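Local coordinates for protein putative ABC transporter (Thermobispora bispora, PDB 4PE6) that probably serves as the solute-binding protein of an ABC transporter for carbohydrate-like solutes, and holds a trihydroxybutanoic acid in this crystal, at residues I21-G26 / A38-A43; K55-N60 / L78-D83; G63-T68 / R153-S158; A135-L140 / A173-V178; G199-V204 / Q221-A226. All coordinates share one frame; numbering follows the deposited sequence.

Contact 1 (I21-G26 / A38-A43); sequences IALSNG and AKFEEA
Leu23 on strand 20-25 and Phe40 on helix 31-49 make the central apolar contact, a CH-pi interaction in which the leucine methyl CD1 sits over one face of the phenyl ring. Leu23 CD1 lies 3.7 Å from the centroid of the Phe40 ring, only 14° off the ring normal, and its offset runs toward the base of the ring, where Phe40 CG is the nearest atom at 3.6 Å. Both residues carry CG anti to the backbone N (chi1 -171° for Leu23 and 172° for Phe40), which sends the two side chains toward each other from opposing directions. Leu23 CB adds a looser touch on the ring, 4.1 Å from Phe40 CE2.

Van der Waals packing at the ring edge comes from Ile21, two residues back on the same side of the strand. Its branch methyl CG2 lies near the ring plane, 4.2 Å from Phe40 CZ, while the longer CG1-CD1 arm leads away from the helix; the residue also packs on Leu275 of helix 263-275. Phe40 further touches Val58 and Leu86 on the strands flanking 20-25, so one ring spans three neighbouring strands.

Hydrogen bonds play no part between the two segments. The strand spends its backbone groups on its sheet neighbours, Ile21 and Leu23 pairing with strand 55-60 and Ala22 with strand 84-88, and Ala22 points to the other side of the sheet, against helix 67-78. With all three touching side chains buried and purely hydrocarbon, helix and sheet are held here by apolar packing and shape, without directional polar bonds.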
# COMPACT_ATOMS: atom_id res chain seq x y z
N ILE A 21 10.70 -1.20 -19.56
CA ILE A 21 10.35 -0.78 -18.19
C ILE A 21 10.48 -1.97 -17.22
O ILE A 21 9.79 -2.97 -17.38
CB ILE A 21 8.90 -0.27 -18.10
CG1 ILE A 21 8.61 0.78 -19.20
CG2 ILE A 21 8.61 0.28 -16.71
CD1 ILE A 21 9.53 1.99 -19.16
N ALA A 22 11.40 -1.87 -16.25
CA ALA A 22 11.61 -2.92 -15.26
C ALA A 22 10.98 -2.50 -13.94
O ALA A 22 11.02 -1.33 -13.59
CB ALA A 22 13.10 -3.15 -15.09
N LEU A 23 10.36 -3.43 -13.23
CA LEU A 23 9.80 -3.17 -11.89
C LEU A 23 10.41 -4.13 -10.88
O LEU A 23 10.34 -5.37 -11.03
CB LEU A 23 8.28 -3.28 -11.90
CG LEU A 23 7.54 -2.83 -10.63
CD1 LEU A 23 6.10 -2.44 -10.96
CD2 LEU A 23 7.55 -3.87 -9.53
N SER A 24 10.99 -3.57 -9.83
CA SER A 24 11.56 -4.35 -8.73
C SER A 24 10.73 -4.11 -7.48
O SER A 24 10.57 -2.96 -7.03
CB SER A 24 13.01 -3.95 -8.47
OG SER A 24 13.47 -4.48 -7.25
N ASN A 25 10.17 -5.18 -6.95
CA ASN A 25 9.28 -5.10 -5.79
C ASN A 25 9.86 -5.80 -4.59
O ASN A 25 10.18 -7.00 -4.65
CB ASN A 25 7.94 -5.71 -6.15
CG ASN A 25 7.02 -5.85 -4.96
OD1 ASN A 25 6.96 -4.97 -4.10
ND2 ASN A 25 6.30 -6.94 -4.89
N GLY A 26 9.99 -5.05 -3.48
CA GLY A 26 10.63 -5.53 -2.27
C GLY A 26 9.86 -6.54 -1.41
O GLY A 26 10.45 -7.19 -0.58
N ALA A 38 -0.43 -6.97 -10.43
CA ALA A 38 -1.43 -7.29 -11.44
C ALA A 38 -1.85 -6.03 -12.23
O ALA A 38 -1.88 -6.05 -13.45
CB ALA A 38 -2.61 -8.00 -10.81
N LYS A 39 -2.11 -4.91 -11.55
CA LYS A 39 -2.48 -3.68 -12.23
C LYS A 39 -1.35 -3.15 -13.11
O LYS A 39 -1.61 -2.70 -14.23
CB LYS A 39 -2.91 -2.60 -11.23
CG LYS A 39 -4.13 -2.96 -10.40
CD LYS A 39 -5.39 -3.07 -11.25
CE LYS A 39 -6.54 -3.63 -10.44
NZ LYS A 39 -7.83 -3.24 -11.06
N PHE A 40 -0.10 -3.20 -12.62
CA PHE A 40 1.05 -2.84 -13.43
C PHE A 40 1.15 -3.70 -14.68
O PHE A 40 1.38 -3.20 -15.76
CB PHE A 40 2.38 -2.98 -12.66
CG PHE A 40 3.59 -2.79 -13.54
CD1 PHE A 40 3.98 -1.50 -13.93
CD2 PHE A 40 4.30 -3.87 -14.02
CE1 PHE A 40 5.09 -1.32 -14.74
CE2 PHE A 40 5.40 -3.70 -14.84
CZ PHE A 40 5.78 -2.41 -15.21
N GLU A 41 1.01 -5.01 -14.51
CA GLU A 41 1.20 -5.91 -15.63
C GLU A 41 0.09 -5.74 -16.68
O GLU A 41 0.36 -5.76 -17.87
CB GLU A 41 1.26 -7.35 -15.14
CG GLU A 41 2.60 -7.70 -14.52
CD GLU A 41 2.64 -9.10 -13.95
OE1 GLU A 41 1.58 -9.63 -13.58
OE2 GLU A 41 3.75 -9.65 -13.84
N GLU A 42 -1.14 -5.57 -16.22
CA GLU A 42 -2.25 -5.24 -17.13
C GLU A 42 -1.97 -3.93 -17.88
O GLU A 42 -2.16 -3.85 -19.08
CB GLU A 42 -3.55 -5.14 -16.35
CG GLU A 42 -4.73 -4.64 -17.16
CD GLU A 42 -5.98 -4.51 -16.31
OE1 GLU A 42 -6.00 -3.72 -15.35
OE2 GLU A 42 -6.96 -5.19 -16.65
N ALA A 43 -1.54 -2.89 -17.17
CA ALA A 43 -1.27 -1.60 -17.82
C ALA A 43 -0.09 -1.68 -18.80
O ALA A 43 -0.11 -1.06 -19.87
CB ALA A 43 -1.02 -0.52 -16.79

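Contact 2 (K55-N60 / L78-D83); sequences KYKVVN and LLQKPD
Gln80 NE2 has two lysine side chains close to it, Lys57 through its aliphatic part and Lys55 through its ammonium end, yet neither forms a hydrogen bond with it. Lys57 CD lies 3.7 Å from Gln80 NE2, and Lys57 CE comes to 3.5 Å from Gln80 OE1, so the methylene chain of this lysine lies across the end of the amide at about a right angle to the glutamine side chain. Lys57 runs out extended and bends only at its last torsion (chi4 80°). Lys55 is extended throughout and brings NZ to 3.7 Å from Gln80 NE2; as both nitrogens are donors, this is proximity and not a bond.

Phe20 lies next to all three residues: it forms a cation-pi interaction with Lys55 and also touches Lys57 and Gln80. The contact is at the protein surface and contains no hydrogen bond between the two segments.

Gln80 belongs to a type I turn from Leu78 to Lys81, closed by a backbone hydrogen bond from Lys81 N to Leu78 O of 2.9 Å. Lys81 then takes a positive phi of 62°, ending the helical course, and Pro82 leads into strand 84-88 while packing on Phe20 and Ala22. Strand 55-60, helix 67-78 and strand 84-88 thus form a beta-alpha-beta crossover that passes over strand 20-25, as in the Rossmann-like lobes of periplasmic binding proteins.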
# COMPACT_ATOMS: atom_id res chain seq x y z
N LYS A 55 8.89 -3.74 -23.95
CA LYS A 55 9.16 -4.81 -23.03
C LYS A 55 8.94 -4.34 -21.59
O LYS A 55 9.15 -3.16 -21.25
CB LYS A 55 10.61 -5.28 -23.20
CG LYS A 55 11.00 -6.50 -22.39
CD LYS A 55 12.46 -6.87 -22.61
CE LYS A 55 12.88 -7.95 -21.63
NZ LYS A 55 14.19 -8.55 -21.99
N TYR A 56 8.48 -5.27 -20.77
CA TYR A 56 8.35 -5.04 -19.33
C TYR A 56 8.74 -6.30 -18.57
O TYR A 56 8.59 -7.42 -19.08
CB TYR A 56 6.92 -4.59 -18.98
CG TYR A 56 5.85 -5.66 -19.05
CD1 TYR A 56 5.55 -6.46 -17.95
CD2 TYR A 56 5.11 -5.85 -20.22
CE1 TYR A 56 4.56 -7.44 -18.03
CE2 TYR A 56 4.12 -6.81 -20.30
CZ TYR A 56 3.85 -7.60 -19.21
OH TYR A 56 2.87 -8.56 -19.30
N LYS A 57 9.25 -6.11 -17.36
CA LYS A 57 9.63 -7.19 -16.48
C LYS A 57 9.35 -6.84 -15.01
O LYS A 57 9.66 -5.71 -14.57
CB LYS A 57 11.11 -7.51 -16.65
CG LYS A 57 11.52 -8.87 -16.11
CD LYS A 57 13.01 -9.10 -16.30
CE LYS A 57 13.54 -10.24 -15.47
NZ LYS A 57 13.21 -11.53 -16.12
N VAL A 58 8.77 -7.80 -14.30
CA VAL A 58 8.56 -7.73 -12.86
C VAL A 58 9.46 -8.70 -12.11
O VAL A 58 9.51 -9.91 -12.41
CB VAL A 58 7.10 -8.04 -12.51
CG1 VAL A 58 6.91 -8.19 -11.00
CG2 VAL A 58 6.21 -6.95 -13.07
N VAL A 59 10.17 -8.20 -11.10
CA VAL A 59 10.90 -9.09 -10.23
C VAL A 59 10.55 -8.82 -8.77
O VAL A 59 10.63 -7.67 -8.33
CB VAL A 59 12.40 -8.99 -10.46
CG1 VAL A 59 13.14 -9.91 -9.51
CG2 VAL A 59 12.73 -9.35 -11.92
N ASN A 60 10.14 -9.87 -8.06
CA ASN A 60 9.79 -9.76 -6.64
C ASN A 60 10.87 -10.37 -5.77
O ASN A 60 11.33 -11.50 -6.02
CB ASN A 60 8.48 -10.51 -6.33
CG ASN A 60 7.28 -9.96 -7.08
OD1 ASN A 60 6.94 -8.77 -6.97
ND2 ASN A 60 6.61 -10.84 -7.83
N LEU A 78 19.63 -4.55 -14.21
CA LEU A 78 20.42 -3.54 -14.93
C LEU A 78 21.21 -4.14 -16.09
O LEU A 78 21.38 -3.49 -17.12
CB LEU A 78 21.35 -2.78 -13.99
CG LEU A 78 20.63 -1.86 -13.01
CD1 LEU A 78 21.67 -1.17 -12.16
CD2 LEU A 78 19.74 -0.85 -13.73
N LEU A 79 21.64 -5.39 -15.95
CA LEU A 79 22.30 -6.10 -17.04
C LEU A 79 21.44 -6.22 -18.29
O LEU A 79 21.99 -6.38 -19.37
CB LEU A 79 22.72 -7.52 -16.61
CG LEU A 79 23.74 -7.57 -15.49
CD1 LEU A 79 23.87 -9.00 -14.97
CD2 LEU A 79 25.08 -7.02 -15.95
N GLN A 80 20.12 -6.18 -18.14
CA GLN A 80 19.20 -6.27 -19.27
C GLN A 80 18.89 -4.90 -19.87
O GLN A 80 18.05 -4.79 -20.77
CB GLN A 80 17.91 -6.95 -18.83
CG GLN A 80 18.10 -8.38 -18.38
CD GLN A 80 16.83 -8.98 -17.83
OE1 GLN A 80 16.73 -9.23 -16.64
NE2 GLN A 80 15.85 -9.21 -18.70
N LYS A 81 19.52 -3.86 -19.35
CA LYS A 81 19.46 -2.53 -19.94
C LYS A 81 18.06 -1.93 -19.99
O LYS A 81 17.59 -1.50 -21.04
CB LYS A 81 20.08 -2.55 -21.35
CG LYS A 81 21.56 -2.87 -21.34
CD LYS A 81 22.37 -1.66 -20.84
CE LYS A 81 23.84 -1.78 -21.22
NZ LYS A 81 24.46 -2.95 -20.54
N PRO A 82 17.39 -1.85 -18.83
CA PRO A 82 16.11 -1.20 -18.84
C PRO A 82 16.27 0.31 -19.07
O PRO A 82 17.26 0.91 -18.67
CB PRO A 82 15.58 -1.49 -17.44
CG PRO A 82 16.81 -1.51 -16.58
CD PRO A 82 17.87 -2.13 -17.46
N ASP A 83 15.27 0.91 -19.69
CA ASP A 83 15.23 2.37 -19.87
C ASP A 83 14.71 3.11 -18.63
O ASP A 83 15.07 4.27 -18.37
CB ASP A 83 14.38 2.66 -21.10
CG ASP A 83 15.01 2.10 -22.35
OD1 ASP A 83 16.12 2.57 -22.70
OD2 ASP A 83 14.45 1.16 -22.95

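Contact 3 (G63-T68 / R153-S158); sequences GNNSAT and RGVVGS
At the ligand cleft, the loop ahead of helix 67-78 meets the loop between strand 147-153 and helix 159-173, and Asn65 of the first reaches the turn Val155-Ser158 of the second. Asn65 CG is anti to the backbone N (chi1 -164°), which carries the amide straight to the opposing loop. There Asn65 ND2 donates a weak hydrogen bond to Val156 O at 3.3 Å, with an N-H...O angle of 152°. Asn65 ND2 also lies 3.0 Å from Ser158 N, but both are donors and no bond joins them. Val156 O receives a second hydrogen bond, of 2.9 Å, from a water that also donates to Asn64 O, at 3.0 Å, so a bridged link runs beside the direct one. Val155 contributes its CG1 methyl, 3.6 Å from Asn65 CG, the two side chains crossing at about a right angle; Val155 also touches the bound trihydroxybutanoic acid.

The receiving loop is stiffened from within. Val156 and Gly157 are the central residues of a type II turn, and Gly157 has the positive phi (104°) usual there. Val155 O accepts from both Ser158 N, at 3.0 Å, and Ser158 OG, at 2.6 Å. Ser158 is the N-cap of helix 159-173, its OG also making a weak hydrogen bond with Glu161 N.

Loops from strand ends meeting beside a bound solute in this way are consistent with the closed cleft between the two lobes of a type I periplasmic binding protein.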
# COMPACT_ATOMS: atom_id res chain seq x y z
N GLY A 63 10.58 -13.52 0.74
CA GLY A 63 10.91 -13.39 2.16
C GLY A 63 10.29 -12.17 2.78
O GLY A 63 9.53 -11.46 2.14
N ASN A 64 10.61 -11.91 4.04
CA ASN A 64 9.87 -10.89 4.79
C ASN A 64 10.46 -9.50 4.63
O ASN A 64 11.00 -8.91 5.58
CB ASN A 64 9.67 -11.32 6.25
CG ASN A 64 8.30 -11.94 6.48
OD1 ASN A 64 7.53 -12.17 5.53
ND2 ASN A 64 7.97 -12.21 7.75
N ASN A 65 10.33 -8.98 3.40
CA ASN A 65 10.73 -7.62 3.04
C ASN A 65 12.26 -7.47 3.16
O ASN A 65 12.74 -6.65 3.96
CB ASN A 65 9.98 -6.59 3.92
CG ASN A 65 10.02 -5.17 3.37
OD1 ASN A 65 9.83 -4.93 2.19
ND2 ASN A 65 10.23 -4.21 4.26
N SER A 66 13.00 -8.28 2.38
CA SER A 66 14.48 -8.36 2.49
C SER A 66 15.23 -7.57 1.41
O SER A 66 15.24 -7.91 0.21
CB SER A 66 14.98 -9.80 2.51
OG SER A 66 16.37 -9.86 2.15
N ALA A 67 15.91 -6.53 1.86
CA ALA A 67 16.62 -5.61 0.99
C ALA A 67 17.80 -6.25 0.26
O ALA A 67 18.07 -5.92 -0.89
CB ALA A 67 17.08 -4.42 1.80
N THR A 68 18.52 -7.15 0.93
CA THR A 68 19.76 -7.67 0.35
C THR A 68 19.49 -8.39 -0.97
O THR A 68 20.23 -8.20 -1.94
CB THR A 68 20.51 -8.57 1.34
OG1 THR A 68 20.76 -7.82 2.53
CG2 THR A 68 21.84 -9.06 0.75
N ARG A 153 1.26 -4.34 13.16
CA ARG A 153 2.11 -3.60 12.25
C ARG A 153 2.07 -4.16 10.83
O ARG A 153 1.77 -5.35 10.59
CB ARG A 153 3.54 -3.58 12.77
CG ARG A 153 3.65 -2.86 14.11
CD ARG A 153 5.08 -2.77 14.63
NE ARG A 153 5.93 -1.98 13.75
CZ ARG A 153 7.16 -1.56 14.08
NH1 ARG A 153 7.69 -1.87 15.24
NH2 ARG A 153 7.87 -0.84 13.23
N GLY A 154 2.41 -3.28 9.90
CA GLY A 154 2.39 -3.61 8.48
C GLY A 154 3.67 -4.24 7.96
O GLY A 154 4.19 -5.19 8.56
N VAL A 155 4.14 -3.74 6.82
CA VAL A 155 5.33 -4.28 6.17
C VAL A 155 6.58 -3.77 6.90
O VAL A 155 7.27 -2.87 6.42
CB VAL A 155 5.34 -3.97 4.66
CG1 VAL A 155 6.51 -4.62 3.95
CG2 VAL A 155 4.04 -4.51 4.03
N VAL A 156 6.86 -4.42 8.03
CA VAL A 156 7.99 -4.02 8.92
C VAL A 156 9.30 -4.07 8.15
O VAL A 156 9.59 -5.03 7.44
CB VAL A 156 8.04 -4.89 10.21
CG1 VAL A 156 9.31 -4.64 11.03
CG2 VAL A 156 6.80 -4.62 11.07
N GLY A 157 10.12 -3.05 8.33
CA GLY A 157 11.35 -2.89 7.57
C GLY A 157 11.20 -1.84 6.49
O GLY A 157 12.17 -1.14 6.16
N SER A 158 9.99 -1.69 5.94
CA SER A 158 9.75 -0.66 4.91
C SER A 158 9.60 0.77 5.50
O SER A 158 9.28 0.96 6.68
CB SER A 158 8.53 -1.01 4.05
OG SER A 158 7.32 -0.83 4.77
O HOH W 1 9.86 -7.80 8.08

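Contact 4 (A135-L140 / A173-V178); sequences AAKPVL and AEYPQV
Lys137 meets Tyr175 at its phenolic end: Lys137 NZ donates a hydrogen bond of 2.7 Å to Tyr175 OH, arriving at the ring edge near its plane. The lysine leaves its helix with CG anti to the backbone N, runs extended, and curls back at the last torsion (chi4 40°) to set the ammonium group on the hydroxyl; Lys137 CG itself passes 3.7 Å from Tyr175 OH. The same hydroxyl is hydrogen-bonded to Glu141 OE2, and Lys137 and Glu141 make a long, weak ion pair, so the hydroxyl has a cation and an anion as neighbours, which may polarise it.

Pro138 comes next, turned away from the contact, and helix 128-142 is kinked where the nitrogens of Pro138 and Val139 lack bonds to the preceding turn.

Leu140 closes the segment and makes the apolar half of the contact. Its CB stands over the centre of the Tyr175 ring, 4.0 Å from the centroid and 5° off the normal, a CH-pi contact. Leu140 CD1 stays on that face, over the rim, 3.8 Å from Tyr175 CD1, and the other methyl, Leu140 CD2, turns to Val178 CG1, also 3.8 Å away.

Tyr175 and Val178 begin and end a type I turn. With Leu140 also resting on Ile171, Leu172 and Ile211, helix 128-142 packs on the end of helix 159-173 and the turn leading into strand 178-185, against a run of parallel strands, as in a Rossmann-like alpha/beta lobe.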
# COMPACT_ATOMS: atom_id res chain seq x y z
N ALA A 135 -7.00 5.08 9.95
CA ALA A 135 -7.12 3.71 10.47
C ALA A 135 -7.23 3.73 11.98
O ALA A 135 -7.88 2.86 12.56
CB ALA A 135 -5.92 2.89 10.06
N ALA A 136 -6.59 4.70 12.63
CA ALA A 136 -6.51 4.69 14.08
C ALA A 136 -7.55 5.60 14.71
O ALA A 136 -8.29 5.17 15.59
CB ALA A 136 -5.12 5.07 14.53
N LYS A 137 -7.63 6.86 14.28
CA LYS A 137 -8.45 7.82 15.01
C LYS A 137 -9.95 7.47 15.06
O LYS A 137 -10.53 7.47 16.15
CB LYS A 137 -8.23 9.26 14.51
CG LYS A 137 -8.87 10.30 15.40
CD LYS A 137 -8.31 11.70 15.13
CE LYS A 137 -8.99 12.80 15.94
NZ LYS A 137 -9.29 12.38 17.35
N PRO A 138 -10.58 7.20 13.91
CA PRO A 138 -11.99 6.82 13.97
C PRO A 138 -12.24 5.53 14.75
O PRO A 138 -13.33 5.36 15.34
CB PRO A 138 -12.39 6.63 12.48
CG PRO A 138 -11.28 7.19 11.67
CD PRO A 138 -10.05 7.18 12.53
N VAL A 139 -11.25 4.65 14.76
CA VAL A 139 -11.38 3.40 15.50
C VAL A 139 -11.38 3.66 17.00
O VAL A 139 -12.22 3.12 17.74
CB VAL A 139 -10.27 2.40 15.07
CG1 VAL A 139 -10.19 1.23 16.02
CG2 VAL A 139 -10.53 1.91 13.65
N LEU A 140 -10.48 4.52 17.46
CA LEU A 140 -10.44 4.87 18.86
C LEU A 140 -11.70 5.65 19.28
O LEU A 140 -12.22 5.44 20.38
CB LEU A 140 -9.18 5.65 19.18
CG LEU A 140 -7.91 4.80 18.98
CD1 LEU A 140 -6.66 5.65 18.97
CD2 LEU A 140 -7.81 3.72 20.05
N ALA A 173 -1.30 8.05 21.93
CA ALA A 173 -0.89 8.89 23.06
C ALA A 173 -1.93 9.96 23.41
O ALA A 173 -1.96 10.46 24.54
CB ALA A 173 0.46 9.53 22.77
N GLU A 174 -2.77 10.32 22.44
CA GLU A 174 -3.86 11.27 22.66
C GLU A 174 -5.08 10.64 23.34
O GLU A 174 -6.01 11.35 23.70
CB GLU A 174 -4.29 11.89 21.34
CG GLU A 174 -3.18 12.69 20.68
CD GLU A 174 -3.53 13.14 19.28
OE1 GLU A 174 -4.66 12.86 18.81
OE2 GLU A 174 -2.65 13.78 18.67
N TYR A 175 -5.07 9.32 23.50
CA TYR A 175 -6.13 8.60 24.22
C TYR A 175 -5.53 7.81 25.41
O TYR A 175 -5.32 6.59 25.33
CB TYR A 175 -6.89 7.66 23.25
CG TYR A 175 -7.63 8.36 22.13
CD1 TYR A 175 -6.96 8.81 20.98
CD2 TYR A 175 -9.00 8.57 22.19
CE1 TYR A 175 -7.63 9.44 19.96
CE2 TYR A 175 -9.69 9.20 21.17
CZ TYR A 175 -9.00 9.63 20.05
OH TYR A 175 -9.68 10.27 19.03
N PRO A 176 -5.26 8.50 26.54
CA PRO A 176 -4.67 7.91 27.75
C PRO A 176 -5.44 6.72 28.32
O PRO A 176 -4.85 5.86 28.94
CB PRO A 176 -4.74 9.07 28.77
CG PRO A 176 -4.78 10.30 27.95
CD PRO A 176 -5.53 9.94 26.71
N GLN A 177 -6.76 6.68 28.14
CA GLN A 177 -7.56 5.59 28.68
C GLN A 177 -7.58 4.37 27.76
O GLN A 177 -8.23 3.38 28.08
CB GLN A 177 -8.99 6.06 28.96
CG GLN A 177 -9.09 7.29 29.85
CD GLN A 177 -8.33 7.12 31.14
OE1 GLN A 177 -7.50 7.95 31.51
NE2 GLN A 177 -8.62 6.02 31.85
N VAL A 178 -6.91 4.44 26.62
CA VAL A 178 -6.75 3.27 25.78
C VAL A 178 -5.42 2.59 26.12
O VAL A 178 -4.41 3.26 26.25
CB VAL A 178 -6.83 3.64 24.28
CG1 VAL A 178 -6.46 2.46 23.39
CG2 VAL A 178 -8.25 4.10 23.98

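Contact 5 (G199-V204 / Q221-A226); sequences GVLPSV and QAFATA
Leu201 lies across Phe223 at about a right angle, with both of its methyls above one face of the phenyl ring. Leu201 CD1 stands almost exactly over the centre, 4.1 Å from the centroid of the Phe223 ring and only 5° off its normal, a CH-pi contact. Leu201 CD2 is displaced to the far rim, where it packs 3.5 Å from Phe223 CZ and 3.7 Å from Phe223 CE2. Phe223 starts out along the side of its helix, but its CG, anti to the carbonyl carbon (chi1 -80°), swings the ring back to the leucine.

The central methyl also works against the helix itself. Leu201 CD1 lies 4.0 Å from Ala226 CB and 4.3 Å from Ala222 CB, two alanines one helical turn apart, and so settles on the turn of helix 216-226 between them while the phenyl ring closes the side.

Leu201 opens a short 3-10 segment just past helix 190-200. That bend is secured by Val200 O, which accepts from Ser203 N at 2.9 Å and from Ser203 OG at 2.8 Å. Val197 of helix 190-200 also touches Ala222 and Phe223, continuing the same interface.

No hydrogen bond crosses between the two segments: one branched side chain meets a ring face and two small methyls, so the two segments adhere through dispersion and the burial of hydrocarbon.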
# COMPACT_ATOMS: atom_id res chain seq x y z
N GLY A 199 -2.31 -16.00 18.37
CA GLY A 199 -1.24 -16.29 19.30
C GLY A 199 -1.35 -15.58 20.63
O GLY A 199 -1.04 -16.19 21.67
N VAL A 200 -1.82 -14.34 20.64
CA VAL A 200 -1.86 -13.56 21.89
C VAL A 200 -3.21 -13.50 22.59
O VAL A 200 -3.27 -13.14 23.77
CB VAL A 200 -1.35 -12.11 21.70
CG1 VAL A 200 0.05 -12.10 21.13
CG2 VAL A 200 -2.31 -11.28 20.82
N LEU A 201 -4.29 -13.84 21.90
CA LEU A 201 -5.64 -13.73 22.48
C LEU A 201 -5.81 -14.42 23.83
O LEU A 201 -6.35 -13.82 24.76
CB LEU A 201 -6.72 -14.20 21.49
CG LEU A 201 -7.02 -13.23 20.35
CD1 LEU A 201 -8.10 -13.78 19.42
CD2 LEU A 201 -7.42 -11.85 20.87
N PRO A 202 -5.33 -15.67 23.97
CA PRO A 202 -5.51 -16.31 25.29
C PRO A 202 -4.84 -15.54 26.45
O PRO A 202 -5.28 -15.66 27.59
CB PRO A 202 -4.86 -17.69 25.11
CG PRO A 202 -4.85 -17.93 23.63
CD PRO A 202 -4.66 -16.57 23.01
N SER A 203 -3.82 -14.74 26.17
CA SER A 203 -3.07 -14.07 27.23
C SER A 203 -3.57 -12.66 27.54
O SER A 203 -3.04 -12.03 28.45
CB SER A 203 -1.59 -13.99 26.87
OG SER A 203 -1.39 -13.07 25.82
N VAL A 204 -4.56 -12.14 26.80
CA VAL A 204 -4.99 -10.76 27.01
C VAL A 204 -6.45 -10.61 27.41
O VAL A 204 -7.26 -11.51 27.19
CB VAL A 204 -4.69 -9.85 25.79
CG1 VAL A 204 -3.20 -9.84 25.50
CG2 VAL A 204 -5.48 -10.28 24.56
N GLN A 221 -11.12 -13.53 11.72
CA GLN A 221 -11.02 -14.98 11.79
C GLN A 221 -10.35 -15.43 13.08
O GLN A 221 -10.78 -16.42 13.66
CB GLN A 221 -10.23 -15.56 10.62
CG GLN A 221 -10.85 -15.45 9.23
CD GLN A 221 -9.84 -15.80 8.14
OE1 GLN A 221 -8.78 -15.15 8.00
NE2 GLN A 221 -10.14 -16.83 7.36
N ALA A 222 -9.32 -14.73 13.56
CA ALA A 222 -8.70 -15.13 14.82
C ALA A 222 -9.72 -15.08 15.96
O ALA A 222 -9.81 -16.02 16.77
CB ALA A 222 -7.51 -14.25 15.15
N PHE A 223 -10.50 -14.00 16.01
CA PHE A 223 -11.50 -13.84 17.08
C PHE A 223 -12.60 -14.92 16.96
O PHE A 223 -13.02 -15.50 17.97
CB PHE A 223 -12.07 -12.41 17.10
CG PHE A 223 -11.17 -11.40 17.78
CD1 PHE A 223 -10.08 -10.84 17.11
CD2 PHE A 223 -11.39 -11.03 19.09
CE1 PHE A 223 -9.24 -9.95 17.75
CE2 PHE A 223 -10.55 -10.15 19.75
CZ PHE A 223 -9.48 -9.61 19.07
N ALA A 224 -13.02 -15.21 15.74
CA ALA A 224 -13.98 -16.29 15.51
C ALA A 224 -13.45 -17.64 15.99
O ALA A 224 -14.19 -18.41 16.62
CB ALA A 224 -14.38 -16.37 14.04
N THR A 225 -12.17 -17.91 15.73
CA THR A 225 -11.55 -19.19 16.14
C THR A 225 -11.51 -19.30 17.66
O THR A 225 -11.68 -20.39 18.20
CB THR A 225 -10.13 -19.38 15.55
OG1 THR A 225 -10.23 -19.58 14.15
CG2 THR A 225 -9.45 -20.61 16.12
N ALA A 226 -11.32 -18.17 18.33
CA ALA A 226 -11.31 -18.12 19.78
C ALA A 226 -12.71 -18.03 20.37
O ALA A 226 -12.86 -18.09 21.60
CB ALA A 226 -10.46 -16.95 20.26

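In the fold
Contacts 1 and 2 lie about 10 Å apart between centres and are joined through the pairing of strands 20-25 and 55-60, at one end of the large mixed sheet. Contacts 4 and 5, about 22 Å apart, lie toward the other end, near strands 178-185 and 209-211; contacts 1 and 4 are about 36 Å apart on opposite sides of the chain's centre. Contact 3 falls between, its centre 19 to 26 Å from the others, and its segments come from both regions, crossing contacts 2 and 4 in chain order. Contacts 1, 2, 4 and 5 are thus local to one half or the other, while contact 3 bridges the halves beside the bound ligand.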